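PDB 5G4I: phospholyase from Arthrobacter aurescens, which acts as a pyridoxal-5'-phosphate-dependent phospholyase, probably cleaving phosphate from phosphoethanolamine, although it belongs to the class III transaminase family. Local coordinates for the interface of chains A and B. Residues are numbered along the deposited sequence; one frame, centred on the assembly and turned at random. Chains: chain A/B, Phospholyase.

Contact 1: the interface of chains A and B. Residues chain A 19-20, 23, 33, 38; chain B 89, 91-92, 97.
A:Arg23 and B:Thr89 make the polar part of this contact, a clasp between a guanidinium and a backbone carbonyl. The two terminal nitrogens converge end-on on the oxygen, A:Arg23 NH1 standing 2.9 Å from B:Thr89 O and A:Arg23 NH2 2.9 Å from the same B:Thr89 O. The sharing bends both bonds, to 137° and 133° at the hydrogens. The two nitrogens are not equivalent: NH1 lies in the carbonyl plane and uses a lone pair, whereas NH2 comes from above that plane. Two donors thus grip one backbone acceptor, and the likely positive charge of the guanidinium would further polarise the carbonyl. The arginine gets there by stretching out from the helix, with CG anti to the backbone N (chi1 178°) and the chain extended to NE. Its own neighbour A:Leu33 lays CD2 over the centre of one guanidinium face, which should help to fix its orientation.

The remaining contacts are apolar and gather around B:Leu92, whose tip enters between the N-terminal helix and the following loop of chain A. B:Leu92 CD2 meets the aliphatic stem of the arginine, 3.6 Å from A:Arg23 CD, and lies 4.0 Å from A:Leu33 CD2, whose side chain crosses it at about a right angle. The other branch, B:Leu92 CD1, rests 4.0 Å from A:Pro38 CB on the proline ring. A:Leu20 touches the CD2 branch more loosely through its CD1. Beside this wedge, B:Val97 CG2 faces two helix residues at once, 3.8 Å from A:Leu19 CD1 and 3.9 Å from A:Arg23 CB.

Helix 19-24, near the N-terminus of chain A, and the loop residues A:Leu33 and A:Pro38 lie against the B:Thr89 to B:Leu92 loop and the start of helix 94-104 of the other subunit, as one part of the two-fold interface.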
loop_
_atom_site.group_PDB
_atom_site.type_symbol
_atom_site.label_atom_id
_atom_site.label_comp_id
_atom_site.label_asym_id
_atom_site.label_seq_id
_atom_site.Cartn_x
_atom_site.Cartn_y
_atom_site.Cartn_z
ATOM N N LEU A 19 15.051 -19.893 13.665
ATOM C CA LEU A 19 14.206 -18.788 13.047
ATOM C C LEU A 19 14.968 -17.962 12.021
ATOM O O LEU A 19 14.395 -17.635 10.921
ATOM C CB LEU A 19 13.574 -17.941 14.141
ATOM C CG LEU A 19 12.533 -16.937 13.644
ATOM C CD1 LEU A 19 11.391 -17.703 12.959
ATOM C CD2 LEU A 19 11.977 -16.108 14.803
ATOM N N LEU A 20 16.200 -17.518 12.323
ATOM C CA LEU A 20 16.946 -16.677 11.401
ATOM C C LEU A 20 17.187 -17.364 10.031
ATOM O O LEU A 20 16.959 -16.820 8.932
ATOM C CB LEU A 20 18.295 -16.245 12.023
ATOM C CG LEU A 20 19.112 -15.244 11.250
ATOM C CD1 LEU A 20 18.463 -13.862 11.045
ATOM C CD2 LEU A 20 20.460 -14.981 11.958
ATOM N N ARG A 23 13.901 -17.593 8.087
ATOM C CA ARG A 23 13.700 -16.267 7.448
ATOM C C ARG A 23 14.471 -16.064 6.198
ATOM O O ARG A 23 13.968 -15.628 5.120
ATOM C CB ARG A 23 14.002 -15.169 8.491
ATOM C CG ARG A 23 13.864 -13.743 7.929
ATOM C CD ARG A 23 14.375 -12.771 8.911
ATOM N NE ARG A 23 14.491 -11.379 8.397
ATOM C CZ ARG A 23 13.775 -10.288 8.832
ATOM N NH1 ARG A 23 12.806 -10.431 9.735
ATOM N NH2 ARG A 23 14.097 -9.066 8.303
ATOM N N LEU A 33 17.642 -6.141 9.394
ATOM C CA LEU A 33 17.496 -6.462 10.802
ATOM C C LEU A 33 18.383 -5.571 11.649
ATOM O O LEU A 33 19.561 -5.288 11.282
ATOM C CB LEU A 33 17.920 -7.929 11.110
ATOM C CG LEU A 33 16.971 -9.014 10.590
ATOM C CD1 LEU A 33 17.600 -10.418 10.591
ATOM C CD2 LEU A 33 15.709 -9.025 11.494
ATOM N N PRO A 38 20.587 -10.224 15.663
ATOM C CA PRO A 38 19.161 -9.829 15.575
ATOM C C PRO A 38 18.376 -10.242 16.816
ATOM O O PRO A 38 18.575 -11.358 17.348
ATOM C CB PRO A 38 18.690 -10.595 14.371
ATOM C CG PRO A 38 19.923 -10.531 13.398
ATOM C CD PRO A 38 21.072 -10.831 14.403
ATOM N N THR B 89 9.466 -5.778 10.562
ATOM C CA THR B 89 10.386 -6.939 10.350
ATOM C C THR B 89 11.863 -6.680 10.634
ATOM O O THR B 89 12.690 -7.647 10.462
ATOM C CB THR B 89 10.210 -7.495 8.946
ATOM O OG1 THR B 89 10.465 -6.426 7.979
ATOM C CG2 THR B 89 8.816 -8.064 8.716
ATOM N N TYR B 91 12.888 -6.451 13.586
ATOM C CA TYR B 91 13.045 -7.419 14.712
ATOM C C TYR B 91 12.538 -8.796 14.272
ATOM O O TYR B 91 11.500 -8.880 13.603
ATOM C CB TYR B 91 12.276 -6.970 15.940
ATOM C CG TYR B 91 12.586 -5.586 16.450
ATOM C CD1 TYR B 91 13.784 -5.259 17.137
ATOM C CD2 TYR B 91 11.679 -4.540 16.244
ATOM C CE1 TYR B 91 14.072 -3.934 17.599
ATOM C CE2 TYR B 91 11.901 -3.254 16.741
ATOM C CZ TYR B 91 13.084 -2.914 17.423
ATOM O OH TYR B 91 13.358 -1.629 17.833
ATOM N N LEU B 92 13.212 -9.893 14.636
ATOM C CA LEU B 92 12.679 -11.195 14.317
ATOM C C LEU B 92 11.373 -11.483 15.055
ATOM O O LEU B 92 11.161 -11.028 16.219
ATOM C CB LEU B 92 13.698 -12.318 14.764
ATOM C CG LEU B 92 15.002 -12.385 13.984
ATOM C CD1 LEU B 92 15.919 -13.413 14.697
ATOM C CD2 LEU B 92 14.780 -12.811 12.518
ATOM N N VAL B 97 7.448 -15.606 9.323
ATOM C CA VAL B 97 8.109 -16.783 8.760
ATOM C C VAL B 97 7.176 -17.993 8.573
ATOM O O VAL B 97 7.197 -18.659 7.526
ATOM C CB VAL B 97 9.337 -17.121 9.675
ATOM C CG1 VAL B 97 10.055 -18.391 9.133
ATOM C CG2 VAL B 97 10.334 -15.972 9.692
#

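Contact 2: the interface of chains A and B. Residues chain A 155, 162-165; chain B 129, 133, 305-307.
Helix 120-135 of chain B, which starts in the segment that binds pyridoxal phosphate, and the turn leaving helix 296-305 together receive the A:Thr162 to A:Glu165 loop. Backbone bonding begins the contact: B:Met307 N donates to A:Thr162 O at 2.9 Å in a nearly straight bond. Two residues on, A:His164 N lies 2.9 Å from the side-chain oxygen B:Asn306 OD1, reaching it from above the amide plane.

B:Gln133 ties this turn to the helix. B:Gln133 OE1 accepts from B:Asn306 ND2 at 2.9 Å, in plane and on a lone pair, while B:Gln133 NE2 lies 3.2 Å from B:Asn306 OD1 in a longer return bond, so the two amides hold each other's rotation. The return bond meets OD1 on the face opposite A:His164 N. B:Gln133 NE2 also donates across the interface, 2.9 Å from A:Glu165 OE2. A leucine in place of B:Gln133 would probably leave that carboxylate oxygen without one of its donors and the B:Asn306 amide freer to turn away from A:His164.

The carboxylate of A:Glu165, brought round by a bend at chi2 (80°), is gripped side-on by the extended B:Arg129. B:Arg129 NE forms a salt bridge with A:Glu165 OE2 at 2.9 Å, and B:Arg129 NH2 bonds to A:Glu165 OE1 at 3.0 Å. Both nitrogens come from the syn sides but clearly tilted out of the carboxylate plane, the two planes being turned 43° apart. A:Glu165 OE2 takes NE on one side of its plane and the glutamine NE2, from above, on the other; the arginine's likely positive charge would favour an ionised carboxylate.

The A:His164 ring, with CG anti to the backbone N, slides antiparallel along B:Gln133, its plane 22° from the amide, and runs beside B:His305. On the arginine, A:Ala155 CB sits over one guanidinium face, offset toward the rim, 3.4 Å from B:Arg129 NH2.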
loop_
_atom_site.group_PDB
_atom_site.type_symbol
_atom_site.label_atom_id
_atom_site.label_comp_id
_atom_site.label_asym_id
_atom_site.label_seq_id
_atom_site.Cartn_x
_atom_site.Cartn_y
_atom_site.Cartn_z
ATOM N N ALA A 155 11.603 6.074 -5.668
ATOM C CA ALA A 155 12.989 5.713 -5.838
ATOM C C ALA A 155 13.776 6.696 -6.677
ATOM O O ALA A 155 14.910 7.011 -6.305
ATOM C CB ALA A 155 13.068 4.317 -6.490
ATOM N N THR A 162 20.245 3.794 -0.318
ATOM C CA THR A 162 20.743 3.268 -1.579
ATOM C C THR A 162 19.595 2.620 -2.437
ATOM O O THR A 162 18.874 1.716 -1.960
ATOM C CB THR A 162 21.819 2.177 -1.298
ATOM O OG1 THR A 162 22.899 2.823 -0.685
ATOM C CG2 THR A 162 22.319 1.549 -2.634
ATOM N N VAL A 163 19.468 3.095 -3.681
ATOM C CA VAL A 163 18.593 2.498 -4.693
ATOM C C VAL A 163 19.344 2.330 -6.042
ATOM O O VAL A 163 20.349 3.050 -6.269
ATOM C CB VAL A 163 17.285 3.320 -4.909
ATOM C CG1 VAL A 163 16.427 3.335 -3.666
ATOM C CG2 VAL A 163 17.554 4.725 -5.438
ATOM N N HIS A 164 18.907 1.375 -6.847
ATOM C CA HIS A 164 19.570 1.157 -8.181
ATOM C C HIS A 164 19.283 2.285 -9.119
ATOM O O HIS A 164 20.120 2.621 -10.000
ATOM C CB HIS A 164 19.020 -0.180 -8.722
ATOM C CG HIS A 164 19.643 -0.653 -10.001
ATOM N ND1 HIS A 164 20.798 -1.404 -10.064
ATOM C CD2 HIS A 164 19.183 -0.545 -11.255
ATOM C CE1 HIS A 164 21.028 -1.730 -11.327
ATOM N NE2 HIS A 164 20.074 -1.195 -12.072
ATOM N N GLU A 165 18.089 2.894 -9.054
ATOM C CA GLU A 165 17.722 3.975 -9.994
ATOM C C GLU A 165 18.652 5.179 -9.848
ATOM O O GLU A 165 18.842 5.667 -8.720
ATOM C CB GLU A 165 16.292 4.501 -9.699
ATOM C CG GLU A 165 15.185 3.473 -10.027
ATOM C CD GLU A 165 14.878 2.349 -9.033
ATOM O OE1 GLU A 165 15.546 2.244 -7.978
ATOM O OE2 GLU A 165 13.954 1.527 -9.377
ATOM N N ARG B 129 9.018 -2.948 -11.069
ATOM C CA ARG B 129 10.320 -2.338 -10.662
ATOM C C ARG B 129 11.475 -3.405 -10.697
ATOM O O ARG B 129 12.545 -3.165 -11.269
ATOM C CB ARG B 129 10.176 -1.611 -9.311
ATOM C CG ARG B 129 11.419 -0.854 -8.874
ATOM C CD ARG B 129 11.232 -0.075 -7.519
ATOM N NE ARG B 129 12.494 0.534 -7.093
ATOM C CZ ARG B 129 12.906 0.696 -5.845
ATOM N NH1 ARG B 129 12.063 0.525 -4.830
ATOM N NH2 ARG B 129 14.108 1.163 -5.576
ATOM N N GLN B 133 14.643 -3.328 -13.565
ATOM C CA GLN B 133 16.057 -3.357 -13.143
ATOM C C GLN B 133 16.758 -4.624 -13.658
ATOM O O GLN B 133 17.946 -4.566 -14.059
ATOM C CB GLN B 133 16.223 -3.304 -11.602
ATOM C CG GLN B 133 15.694 -1.994 -10.958
ATOM C CD GLN B 133 16.096 -1.845 -9.501
ATOM O OE1 GLN B 133 16.873 -2.654 -8.943
ATOM N NE2 GLN B 133 15.523 -0.797 -8.809
ATOM N N HIS B 305 20.926 -4.756 -4.709
ATOM C CA HIS B 305 20.932 -3.498 -5.458
ATOM C C HIS B 305 20.101 -2.373 -4.830
ATOM O O HIS B 305 20.235 -1.185 -5.278
ATOM C CB HIS B 305 20.417 -3.721 -6.885
ATOM C CG HIS B 305 21.317 -4.537 -7.768
ATOM N ND1 HIS B 305 20.840 -5.055 -8.969
ATOM C CD2 HIS B 305 22.626 -4.808 -7.703
ATOM C CE1 HIS B 305 21.869 -5.645 -9.592
ATOM N NE2 HIS B 305 22.926 -5.574 -8.814
ATOM N N ASN B 306 19.282 -2.705 -3.817
ATOM C CA ASN B 306 18.381 -1.676 -3.253
ATOM C C ASN B 306 18.186 -1.943 -1.745
ATOM O O ASN B 306 17.969 -3.112 -1.345
ATOM C CB ASN B 306 16.981 -1.707 -3.877
ATOM C CG ASN B 306 16.960 -1.585 -5.409
ATOM O OD1 ASN B 306 16.857 -0.433 -5.975
ATOM N ND2 ASN B 306 17.114 -2.691 -6.100
ATOM N N MET B 307 18.198 -0.890 -0.932
ATOM C CA MET B 307 17.818 -1.030 0.520
ATOM C C MET B 307 16.247 -0.948 0.559
ATOM O O MET B 307 15.624 0.080 1.001
ATOM C CB MET B 307 18.498 0.043 1.390
ATOM C CG MET B 307 18.126 0.005 2.866
ATOM S SD MET B 307 17.679 -1.634 3.677
ATOM C CE MET B 307 19.274 -2.399 3.904
#

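Contact 1 and contact 2 lie about 22 Å apart, measured between the centres of their C-alpha atoms, and share no residue or secondary-structure element. Contact 1, mainly apolar, fastens the N-terminal part of one subunit onto its partner; contact 2, largely polar, lies next to cofactor-binding segments, and its turn leads toward B:Thr311, which probably contacts the cofactor of the partner subunit. Two-fold symmetry repeats both with the chains exchanged. Dimers are usual among class III transaminase relatives; here the contacts secure one at separate places, and contact 2 probably links subunit association to the shape of the active site.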